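Local coordinates for uncharacterized protein YbaA (Shigella flexneri, PDB 2OKQ) that is of unknown function but belongs to the DUF1428 family, forms a two-chain assembly and binds sodium in the crystal, at residues Ala51-Glu56 / Asp113-Glu118. Sequence-based numbering, arbitrary orientation. Where two conformers were deposited one is given.
Sequences APLFKE and DPRMKE
R115 reaches from the short helix 114-118 to the C-terminal end of helix 40-56, where E56 takes its guanidinium end-on. NH2 of R115 gives OE2 of E56 a fairly straight bond of 3.0 Å lying close to the guanidinium plane. The companion bond, from R115 NH1 to E56 OE1 at 3.1 Å, is more bent (139°) and tilted out of that plane, consistent with the 45° between the carboxylate and guanidinium planes. L53 has two conformers; in the one described, it covers one face of the same group, its CD2 sitting toward the rim, 3.3 Å from R115 NH1. The other methyl, CD1, packs 3.6 Å from M116 CG, and M110 of helix 100-111 touches both L53 and M116.

D113 holds the arginine in place. It grips R115 side-on, NE to OD1 at 2.9 Å and NH2 to OD2 at 2.7 Å, a pairing that the bend at chi3 (-65°) helps bring about. OD1 also accepts a hydrogen bond from the backbone N-H of R115, a capping bond from the N-cap position of the weakly bonded helix 114-118, and F57 touches both residues. With NH2 serving both acids, the guanidinium is probably fixed in rotation; its charge should also offset the repulsion between E56 and D113, while the R115-E56 salt bridge links the two helices at the surface.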
loop_
_atom_site.group_PDB
_atom_site.type_symbol
_atom_site.label_atom_id
_atom_site.label_comp_id
_atom_site.label_asym_id
_atom_site.label_seq_id
_atom_site.Cartn_x
_atom_site.Cartn_y
_atom_site.Cartn_z
ATOM N N ALA A 51 4.392 14.105 5.098
ATOM C CA ALA A 51 3.663 14.138 3.823
ATOM C C ALA A 51 3.877 15.388 2.952
ATOM O O ALA A 51 4.198 15.252 1.783
ATOM C CB ALA A 51 2.164 13.865 4.027
ATOM N N PRO A 52 3.686 16.605 3.510
ATOM C CA PRO A 52 3.944 17.808 2.696
ATOM C C PRO A 52 5.393 17.921 2.178
ATOM O O PRO A 52 5.615 18.508 1.116
ATOM C CB PRO A 52 3.633 18.968 3.658
ATOM C CG PRO A 52 3.693 18.379 5.022
ATOM C CD PRO A 52 3.217 16.954 4.864
ATOM N N LEU A 53 6.346 17.341 2.898
ATOM C CA LEU A 53 7.745 17.332 2.449
ATOM C C LEU A 53 7.892 16.462 1.212
ATOM O O LEU A 53 8.468 16.879 0.220
ATOM C CB LEU A 53 8.699 16.887 3.560
ATOM C CG LEU A 53 8.795 17.827 4.770
ATOM C CD1 LEU A 53 9.772 17.279 5.771
ATOM C CD2 LEU A 53 9.201 19.232 4.339
ATOM N N PHE A 54 7.331 15.260 1.260
ATOM C CA PHE A 54 7.369 14.389 0.080
ATOM C C PHE A 54 6.724 15.066 -1.118
ATOM O O PHE A 54 7.216 14.958 -2.234
ATOM C CB PHE A 54 6.654 13.064 0.371
ATOM C CG PHE A 54 7.518 12.032 1.032
ATOM C CD1 PHE A 54 8.574 11.441 0.341
ATOM C CD2 PHE A 54 7.248 11.608 2.319
ATOM C CE1 PHE A 54 9.369 10.455 0.942
ATOM C CE2 PHE A 54 8.033 10.620 2.929
ATOM C CZ PHE A 54 9.100 10.054 2.241
ATOM N N LYS A 55 5.610 15.758 -0.899
ATOM C CA LYS A 55 4.938 16.431 -2.018
ATOM C C LYS A 55 5.814 17.527 -2.614
ATOM O O LYS A 55 5.853 17.698 -3.826
ATOM C CB LYS A 55 3.602 17.034 -1.568
ATOM C CG LYS A 55 2.574 16.014 -1.054
ATOM C CD LYS A 55 1.570 15.608 -2.115
ATOM C CE LYS A 55 0.424 16.614 -2.186
ATOM N NZ LYS A 55 -0.812 16.022 -2.756
ATOM N N GLU A 56 6.507 18.257 -1.745
ATOM C CA GLU A 56 7.436 19.302 -2.170
ATOM C C GLU A 56 8.500 18.725 -3.109
ATOM O O GLU A 56 8.910 19.363 -4.084
ATOM C CB GLU A 56 8.076 19.938 -0.930
ATOM C CG GLU A 56 9.151 20.964 -1.217
ATOM C CD GLU A 56 9.830 21.453 0.051
ATOM O OE1 GLU A 56 9.128 21.703 1.047
ATOM O OE2 GLU A 56 11.075 21.575 0.054
ATOM N N ASP A 113 17.403 16.208 4.072
ATOM C CA ASP A 113 16.594 17.288 4.642
ATOM C C ASP A 113 16.625 17.291 6.171
ATOM O O ASP A 113 16.302 16.288 6.803
ATOM C CB ASP A 113 15.155 17.253 4.105
ATOM C CG ASP A 113 14.485 18.617 4.152
ATOM O OD1 ASP A 113 14.356 19.195 5.247
ATOM O OD2 ASP A 113 14.099 19.127 3.092
ATOM N N PRO A 114 17.028 18.427 6.778
ATOM C CA PRO A 114 17.081 18.521 8.237
ATOM C C PRO A 114 15.699 18.489 8.859
ATOM O O PRO A 114 15.581 18.155 10.030
ATOM C CB PRO A 114 17.735 19.886 8.489
ATOM C CG PRO A 114 18.342 20.275 7.203
ATOM C CD PRO A 114 17.456 19.684 6.152
ATOM N N ARG A 115 14.673 18.827 8.076
ATOM C CA ARG A 115 13.279 18.753 8.535
ATOM C C ARG A 115 12.856 17.336 8.898
ATOM O O ARG A 115 12.039 17.153 9.793
ATOM C CB ARG A 115 12.309 19.335 7.504
ATOM C CG ARG A 115 12.263 20.849 7.474
ATOM C CD ARG A 115 11.472 21.382 6.287
ATOM N NE ARG A 115 12.106 21.063 5.007
ATOM C CZ ARG A 115 11.664 21.471 3.819
ATOM N NH1 ARG A 115 10.569 22.208 3.725
ATOM N NH2 ARG A 115 12.306 21.124 2.714
ATOM N N MET A 116 13.397 16.337 8.205
ATOM C CA MET A 116 13.105 14.947 8.569
ATOM C C MET A 116 14.206 14.284 9.390
ATOM O O MET A 116 14.050 13.151 9.847
ATOM C CB MET A 116 12.717 14.100 7.350
ATOM C CG MET A 116 11.221 14.167 6.993
ATOM S SD MET A 116 10.013 13.796 8.296
ATOM C CE MET A 116 10.197 12.018 8.429
ATOM N N LYS A 117 15.311 14.999 9.582
ATOM C CA LYS A 117 16.327 14.587 10.540
ATOM C C LYS A 117 15.786 14.778 11.950
ATOM O O LYS A 117 15.984 13.927 12.821
ATOM C CB LYS A 117 17.615 15.393 10.352
ATOM C CG LYS A 117 18.498 14.909 9.201
ATOM C CD LYS A 117 19.332 13.674 9.573
ATOM C CE LYS A 117 20.495 14.013 10.511
ATOM N NZ LYS A 117 21.569 14.794 9.834
ATOM N N GLU A 118 15.093 15.897 12.155
ATOM C CA GLU A 118 14.494 16.237 13.445
ATOM C C GLU A 118 13.298 15.334 13.726
ATOM O O GLU A 118 13.474 14.198 14.171
ATOM C CB GLU A 118 14.080 17.713 13.480
ATOM C CG GLU A 118 15.240 18.703 13.449
ATOM C CD GLU A 118 14.813 20.097 13.016
ATOM O OE1 GLU A 118 13.595 20.394 13.057
ATOM O OE2 GLU A 118 15.697 20.899 12.633
#